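Local coordinates for protein 433aa long hypothetical phosphoribosylglycinamide formyl transferase (Pyrococcus horikoshii, PDB 2DWC) that is of unestablished function but belongs to the ATP-grasp family and holds adenosine-5'-diphosphate in a pocket, at residues K6-L11 and S18-L23; E37-G42 and V59-Y64; P294-T299 and A315-A320. All blocks are in the same frame, centred on the assembly; numbering follows the deposited sequence.

Contact 1 of 3, residues K6-L11 and S18-L23; sequences KLRDEL and SAQKIL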
# COMPACT_ATOMS: atom_id res chain seq x y z
N LYS B 6 9.60 7.96 23.27
CA LYS B 6 8.40 7.85 24.08
C LYS B 6 7.17 7.80 23.19
O LYS B 6 7.25 7.91 21.96
CB LYS B 6 8.28 9.02 25.02
CG LYS B 6 8.26 10.36 24.28
CD LYS B 6 8.48 11.50 25.26
CE LYS B 6 8.70 12.81 24.52
NZ LYS B 6 7.49 13.15 23.73
N LEU B 7 6.02 7.61 23.83
CA LEU B 7 4.75 7.56 23.10
C LEU B 7 4.61 8.87 22.30
O LEU B 7 4.82 10.00 22.83
CB LEU B 7 3.59 7.41 24.13
CG LEU B 7 2.15 7.50 23.58
CD1 LEU B 7 1.77 6.28 22.81
CD2 LEU B 7 1.19 7.65 24.78
N ARG B 8 4.26 8.71 21.02
CA ARG B 8 4.14 9.82 20.07
C ARG B 8 2.70 10.20 19.75
O ARG B 8 1.89 9.34 19.40
CB ARG B 8 4.85 9.41 18.76
CG ARG B 8 4.69 10.43 17.68
CD ARG B 8 5.49 9.96 16.42
NE ARG B 8 6.94 10.12 16.65
CZ ARG B 8 7.59 11.29 16.57
NH1 ARG B 8 6.94 12.44 16.26
NH2 ARG B 8 8.88 11.31 16.82
N ASP B 9 2.42 11.48 19.85
CA ASP B 9 1.08 11.99 19.58
C ASP B 9 1.09 12.88 18.35
O ASP B 9 0.03 13.35 17.93
CB ASP B 9 0.62 12.84 20.77
CG ASP B 9 -0.82 13.32 20.65
OD1 ASP B 9 -1.71 12.46 20.53
OD2 ASP B 9 -1.04 14.55 20.69
N GLU B 10 2.26 13.11 17.75
CA GLU B 10 2.32 14.07 16.66
C GLU B 10 3.23 13.61 15.54
O GLU B 10 4.15 12.84 15.77
CB GLU B 10 2.87 15.42 17.22
CG GLU B 10 3.11 16.56 16.25
CD GLU B 10 4.52 16.56 15.63
OE1 GLU B 10 5.39 15.79 16.06
OE2 GLU B 10 4.75 17.36 14.70
N LEU B 11 2.92 14.06 14.33
CA LEU B 11 3.77 13.82 13.17
C LEU B 11 3.79 15.07 12.34
O LEU B 11 2.75 15.75 12.16
CB LEU B 11 3.20 12.69 12.27
CG LEU B 11 3.43 11.24 12.72
CD1 LEU B 11 2.65 10.31 11.77
CD2 LEU B 11 4.91 10.89 12.74
N SER B 18 9.39 20.05 9.55
CA SER B 18 8.68 19.38 10.66
C SER B 18 8.74 17.84 10.51
O SER B 18 8.24 17.07 11.33
CB SER B 18 7.20 19.80 10.72
OG SER B 18 6.50 19.39 9.55
N ALA B 19 9.42 17.36 9.48
CA ALA B 19 9.46 15.93 9.25
C ALA B 19 10.05 15.01 10.29
O ALA B 19 11.05 15.38 10.96
CB ALA B 19 10.25 15.66 7.93
N GLN B 20 9.45 13.81 10.42
CA GLN B 20 10.06 12.73 11.19
C GLN B 20 10.82 11.98 10.05
O GLN B 20 10.46 12.11 8.89
CB GLN B 20 9.05 11.79 11.78
CG GLN B 20 8.71 12.26 13.21
CD GLN B 20 7.91 13.56 13.14
OE1 GLN B 20 6.98 13.64 12.37
NE2 GLN B 20 8.32 14.57 13.90
N LYS B 21 11.83 11.18 10.40
CA LYS B 21 12.64 10.54 9.36
C LYS B 21 13.11 9.15 9.80
O LYS B 21 13.52 8.96 10.96
CB LYS B 21 13.90 11.41 9.10
CG LYS B 21 14.81 10.88 7.96
CD LYS B 21 16.13 11.68 7.96
CE LYS B 21 15.85 13.12 7.60
NZ LYS B 21 17.12 13.93 7.61
N ILE B 22 12.96 8.16 8.93
CA ILE B 22 13.50 6.84 9.26
C ILE B 22 14.67 6.56 8.34
O ILE B 22 14.71 7.08 7.22
CB ILE B 22 12.46 5.72 9.07
CG1 ILE B 22 11.95 5.67 7.60
CG2 ILE B 22 11.30 5.94 10.08
CD1 ILE B 22 10.98 4.47 7.37
N LEU B 23 15.63 5.76 8.82
CA LEU B 23 16.82 5.41 8.06
C LEU B 23 16.78 3.88 7.93
O LEU B 23 16.92 3.17 8.94
CB LEU B 23 18.10 5.86 8.81
CG LEU B 23 19.38 5.55 8.04
CD1 LEU B 23 19.46 6.36 6.73
CD2 LEU B 23 20.58 5.88 8.94
O HOH W 1 10.58 13.69 15.77
O HOH W 2 7.20 17.46 13.78
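The backbones of Lys-6-Leu-11 and Ser-18-Leu-23 approach most closely at Leu-11 and Gln-20, whose CA atoms stand 6.7 Å apart, and no hydrogen bond runs directly between the two segments. Side chains close the gap, with Gln-20 at the centre. Its CG lies over one face of the Arg-8 guanidinium, toward the rim, 3.7 Å from Arg-8 CZ; the Arg-8 chain is extended as far as a bend at chi3 (-73°), which turns the guanidinium to meet it. Further out, the amide oxygen OE1 of Gln-20 sits 3.3 Å from CA of Leu-11 and accepts a hydrogen bond from Gly-12 N. The guanidinium is itself held by backbone carbonyls: Arg-8 NH1 donates to Glu-10 O at 2.9 Å, almost straight at 167°, while NE reaches Leu-322 O. Gln-20 leads into strand 21-25, a central strand of the parallel sheet in the Rossmann-like preATP-grasp domain, whereas Glu-10 and Leu-11 form an antiparallel ladder with a strand of the second subunit. Two waters bridge the segments. One accepts from both Arg-8 NH2 and Gln-20 NE2; the other accepts from Gln-20 NE2 and donates to Glu-10 OE2 and Ser-18 O.

Contact 2 of 3, residues E37-G42 and V59-Y64; sequences EAQRLG and VAHRSY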
# COMPACT_ATOMS: atom_id res chain seq x y z
N GLU B 37 4.63 2.44 3.75
CA GLU B 37 3.75 2.94 4.85
C GLU B 37 4.23 4.28 5.38
O GLU B 37 3.43 5.18 5.70
CB GLU B 37 3.71 1.94 5.98
CG GLU B 37 2.77 2.40 7.12
CD GLU B 37 1.28 2.52 6.68
OE1 GLU B 37 0.83 1.87 5.68
OE2 GLU B 37 0.57 3.25 7.39
N ALA B 38 5.55 4.44 5.44
CA ALA B 38 6.08 5.75 5.91
C ALA B 38 5.60 6.86 4.97
O ALA B 38 5.12 7.90 5.40
CB ALA B 38 7.61 5.71 5.94
N GLN B 39 5.73 6.64 3.66
CA GLN B 39 5.23 7.65 2.71
C GLN B 39 3.75 7.90 2.90
O GLN B 39 3.29 9.02 2.78
CB GLN B 39 5.44 7.23 1.26
CG GLN B 39 6.94 7.25 0.90
CD GLN B 39 7.40 8.61 0.40
OE1 GLN B 39 6.78 9.64 0.63
NE2 GLN B 39 8.52 8.62 -0.32
N ARG B 40 3.00 6.85 3.17
CA ARG B 40 1.58 7.00 3.41
C ARG B 40 1.22 7.81 4.67
O ARG B 40 0.08 8.28 4.77
CB ARG B 40 0.91 5.63 3.43
CG ARG B 40 0.61 5.12 2.03
CD ARG B 40 0.12 3.69 2.10
NE ARG B 40 -0.52 3.30 0.81
CZ ARG B 40 -0.89 2.05 0.55
NH1 ARG B 40 -0.67 1.08 1.45
NH2 ARG B 40 -1.57 1.80 -0.55
N LEU B 41 2.19 8.00 5.57
CA LEU B 41 1.99 8.78 6.79
C LEU B 41 2.78 10.11 6.69
O LEU B 41 2.89 10.85 7.67
CB LEU B 41 2.49 7.99 7.99
CG LEU B 41 1.67 6.75 8.36
CD1 LEU B 41 2.31 6.02 9.52
CD2 LEU B 41 0.27 7.21 8.75
N GLY B 42 3.32 10.43 5.51
CA GLY B 42 4.08 11.65 5.38
C GLY B 42 5.40 11.65 6.15
O GLY B 42 5.89 12.72 6.51
N VAL B 59 11.32 4.00 -3.69
CA VAL B 59 10.16 4.61 -3.03
C VAL B 59 10.58 5.70 -2.01
O VAL B 59 9.82 6.61 -1.74
CB VAL B 59 9.33 3.53 -2.31
CG1 VAL B 59 8.35 4.18 -1.31
CG2 VAL B 59 8.52 2.74 -3.39
N ALA B 60 11.81 5.62 -1.55
CA ALA B 60 12.32 6.56 -0.57
C ALA B 60 12.54 7.97 -1.10
O ALA B 60 12.64 8.22 -2.31
CB ALA B 60 13.65 6.01 -0.01
N HIS B 61 12.60 8.91 -0.18
CA HIS B 61 12.89 10.29 -0.57
C HIS B 61 14.37 10.44 -1.00
O HIS B 61 14.67 11.18 -1.94
CB HIS B 61 12.67 11.21 0.63
CG HIS B 61 11.22 11.33 1.00
ND1 HIS B 61 10.65 10.55 1.99
CD2 HIS B 61 10.23 12.12 0.51
CE1 HIS B 61 9.36 10.85 2.09
NE2 HIS B 61 9.08 11.79 1.20
N ARG B 62 15.29 9.75 -0.33
CA ARG B 62 16.73 9.86 -0.68
C ARG B 62 17.40 8.53 -0.39
O ARG B 62 16.89 7.75 0.42
CB ARG B 62 17.44 10.88 0.24
CG ARG B 62 17.53 12.34 -0.12
CD ARG B 62 18.53 13.05 0.90
NE ARG B 62 18.17 13.00 2.34
CZ ARG B 62 16.98 13.36 2.80
NH1 ARG B 62 16.05 13.80 1.96
NH2 ARG B 62 16.69 13.30 4.09
N SER B 63 18.58 8.31 -0.97
CA SER B 63 19.27 7.03 -0.68
C SER B 63 20.78 7.25 -0.55
O SER B 63 21.29 8.29 -0.99
CB SER B 63 18.93 6.04 -1.80
OG SER B 63 19.52 6.47 -3.03
N TYR B 64 21.46 6.30 0.09
CA TYR B 64 22.92 6.30 0.21
C TYR B 64 23.34 4.87 -0.16
O TYR B 64 22.65 3.94 0.19
CB TYR B 64 23.40 6.57 1.63
CG TYR B 64 23.19 7.99 2.08
CD1 TYR B 64 21.97 8.41 2.60
CD2 TYR B 64 24.26 8.92 2.05
CE1 TYR B 64 21.80 9.73 3.08
CE2 TYR B 64 24.11 10.22 2.53
CZ TYR B 64 22.88 10.62 3.05
OH TYR B 64 22.80 11.88 3.56
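Gln-39 and His-61 reach toward each other from opposite directions, and their flat ends meet at a slant: the amide and imidazole planes are 39° apart. The amide nitrogen takes the position over the ring, with Gln-39 NE2 3.4 Å above one face of His-61 and displaced toward the rim. Gln-39 OE1 comes within 3.2 Å of His-61 NE2, but the angle is too poor for a hydrogen bond. The imidazole finds its polar partners elsewhere, ND1 at Val-45 N and NE2 at Gln-58 OE1 of the second subunit, so both ring nitrogens are engaged and the rotation of the ring is fixed.

The direct polar link between the segments is made by the same amide. Gln-39 NE2 donates to Val-59 O at 2.8 Å, with an N-H...O angle of 148°; the donor lies nearly along the C=O axis, while the acceptor is a little out of the amide plane. A bend at chi2 (-88°) turns the end of the glutamine toward this carbonyl. Lower on the chain, Gln-39 CG packs against Val-59 CG1 at 4.0 Å, the two side chains running alongside but pointing opposite ways. The second subunit also reaches Gln-39, where its Lys-32 NZ bonds to the backbone carbonyl.

Gln-39 lies in the last turn of helix 29-40. Gly-42, with positive phi, is the C-prime residue of a Schellman motif that ends this helix, Gly-42 N bonding to Gln-39 O and Val-43 N to Ala-38 O. Helix 29-40 links the neighbouring parallel strands 21-25 and 44-49, and helix 55-59, which ends about Val-59, links 44-49 to the edge strand 62-65: successive beta-alpha-beta units, as in the Rossmann-like preATP-grasp domain.

Contact 3 of 3, residues P294-T299 and A315-A320; sequences PRPHDT and ALHLRA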
# COMPACT_ATOMS: atom_id res chain seq x y z
N PRO B 294 14.86 -10.11 14.83
CA PRO B 294 14.36 -8.91 15.50
C PRO B 294 13.94 -7.80 14.53
O PRO B 294 14.35 -6.64 14.68
CB PRO B 294 15.55 -8.52 16.38
CG PRO B 294 16.71 -8.82 15.48
CD PRO B 294 16.34 -10.14 14.82
N ARG B 295 13.09 -8.17 13.58
CA ARG B 295 12.62 -7.24 12.55
C ARG B 295 11.64 -7.98 11.69
O ARG B 295 11.49 -9.20 11.83
CB ARG B 295 13.84 -6.82 11.68
CG ARG B 295 14.66 -7.98 11.06
CD ARG B 295 15.94 -7.38 10.37
NE ARG B 295 17.11 -8.12 10.77
CZ ARG B 295 18.00 -7.79 11.72
NH1 ARG B 295 17.95 -6.64 12.47
NH2 ARG B 295 18.94 -8.67 11.96
N PRO B 296 10.96 -7.26 10.78
CA PRO B 296 9.98 -7.86 9.86
C PRO B 296 10.73 -9.02 9.15
O PRO B 296 11.94 -8.94 8.89
CB PRO B 296 9.68 -6.72 8.89
CG PRO B 296 9.73 -5.49 9.78
CD PRO B 296 10.93 -5.78 10.72
N HIS B 297 10.00 -10.08 8.82
CA HIS B 297 10.58 -11.26 8.24
C HIS B 297 9.84 -11.59 6.93
O HIS B 297 8.64 -11.30 6.80
CB HIS B 297 10.37 -12.41 9.26
CG HIS B 297 11.12 -13.65 8.93
ND1 HIS B 297 12.50 -13.69 8.88
CD2 HIS B 297 10.69 -14.91 8.67
CE1 HIS B 297 12.88 -14.93 8.59
NE2 HIS B 297 11.81 -15.68 8.46
N ASP B 298 10.53 -12.23 5.99
CA ASP B 298 9.88 -12.50 4.73
C ASP B 298 8.57 -13.28 4.76
O ASP B 298 7.66 -12.96 4.01
CB ASP B 298 10.88 -13.12 3.72
CG ASP B 298 11.62 -14.34 4.26
OD1 ASP B 298 12.64 -14.72 3.63
OD2 ASP B 298 11.20 -14.92 5.29
N THR B 299 8.45 -14.24 5.67
CA THR B 299 7.22 -15.04 5.73
C THR B 299 6.04 -14.15 6.07
O THR B 299 4.90 -14.43 5.68
CB THR B 299 7.35 -16.14 6.80
OG1 THR B 299 7.55 -15.51 8.07
CG2 THR B 299 8.56 -17.06 6.46
N ALA B 315 3.87 -1.98 8.43
CA ALA B 315 3.23 -0.84 9.03
C ALA B 315 3.21 -1.03 10.56
O ALA B 315 3.30 -0.04 11.28
CB ALA B 315 1.77 -0.70 8.49
N LEU B 316 3.10 -2.27 11.03
CA LEU B 316 3.10 -2.51 12.50
C LEU B 316 4.48 -2.12 13.02
O LEU B 316 4.60 -1.48 14.05
CB LEU B 316 2.83 -3.97 12.83
CG LEU B 316 1.36 -4.36 12.60
CD1 LEU B 316 1.20 -5.88 12.70
CD2 LEU B 316 0.46 -3.64 13.65
N HIS B 317 5.51 -2.54 12.29
CA HIS B 317 6.88 -2.20 12.70
C HIS B 317 7.08 -0.70 12.71
O HIS B 317 7.61 -0.13 13.65
CB HIS B 317 7.88 -2.82 11.70
CG HIS B 317 9.31 -2.84 12.17
ND1 HIS B 317 9.70 -3.37 13.38
CD2 HIS B 317 10.44 -2.46 11.54
CE1 HIS B 317 11.02 -3.32 13.48
NE2 HIS B 317 11.50 -2.77 12.37
N LEU B 318 6.70 -0.05 11.61
CA LEU B 318 6.89 1.40 11.51
C LEU B 318 6.17 2.15 12.64
O LEU B 318 6.72 3.06 13.28
CB LEU B 318 6.38 1.91 10.15
CG LEU B 318 6.50 3.43 9.99
CD1 LEU B 318 7.98 3.83 9.95
CD2 LEU B 318 5.80 3.86 8.70
N ARG B 319 4.91 1.80 12.86
CA ARG B 319 4.17 2.47 13.92
C ARG B 319 4.86 2.26 15.26
O ARG B 319 5.06 3.20 16.03
CB ARG B 319 2.71 1.94 13.96
CG ARG B 319 1.89 2.55 12.77
CD ARG B 319 0.55 1.87 12.60
NE ARG B 319 -0.33 2.13 13.73
CZ ARG B 319 -1.59 2.59 13.64
NH1 ARG B 319 -2.15 2.87 12.48
NH2 ARG B 319 -2.32 2.74 14.75
N ALA B 320 5.23 1.02 15.52
CA ALA B 320 5.85 0.72 16.81
C ALA B 320 7.11 1.56 17.00
O ALA B 320 7.29 2.15 18.06
CB ALA B 320 6.24 -0.79 16.92
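One face of the His-317 imidazole is taken by the pyrrolidine ring of Pro-296. Pro-296 CD stands 3.4 Å from the centroid of the His-317 ring and 10° off its normal, which places a methylene squarely above the middle of the aromatic face as a CH-pi contact. The neighbouring methylene reaches the side of the ring nearer its root: Pro-296 CG is 3.6 Å from His-317 CG, and also touches CB at the base of the side chain. Arg-295 adds a looser, oblique approach, its CA 4.3 Å from His-317 CE1. The Arg-295 guanidinium has a proline of its own, with Pro-294 CG lying 3.8 Å above one face and toward the rim.

The two side chains in the main contact cross at about a right angle. His-317 is carried to the proline by its first torsion, which sets CG opposite the backbone N (chi1 -166°) and sends the ring out from the helix toward the loop. No hydrogen bond joins the segments. ND1 of the imidazole bonds instead to Ile-275 N, which limits the turning of the ring and is consistent with the face it offers to the proline. This is a buried contact, and the Arg-295 guanidinium also has a polar partner outside it, NH1 bonding to Thr-115 OG1.

The loop 294-299 leaves strand 286-293 of the ATP-grasp domain and runs toward helix 303-306, while His-317 belongs to helix 313-322. Strand 274-283 borders both partners, since Ile-275 meets Pro-296 as well as His-317. Pro-294 packs on helix 112-118, and His-317 touches Ile-34 of helix 29-40, placing the contact between the ATP-grasp and preATP-grasp parts of the chain.

Overall arrangement
Contacts 1 and 2 each reach the same parallel sheet, contact 1 through strand 21-25 and contact 2 through strand 62-65 with helix 29-40, and both touch the second subunit; contact 1 is partly buried and contact 2 buried. Contact 3 is also buried but more central: its centre is about 7 Å from the centre of the chain. Chemistry follows place: bridging waters and a guanidinium with a methylene over its face in contact 1, an amide-to-carbonyl bond beside the subunit interface, and a CH-pi contact in the interior. Helix 313-322 ties them together through Leu-318, which packs on Ile-22 of contact 1 and Ala-38 of contact 2, while Ile-22 and Ala-38 also touch each other.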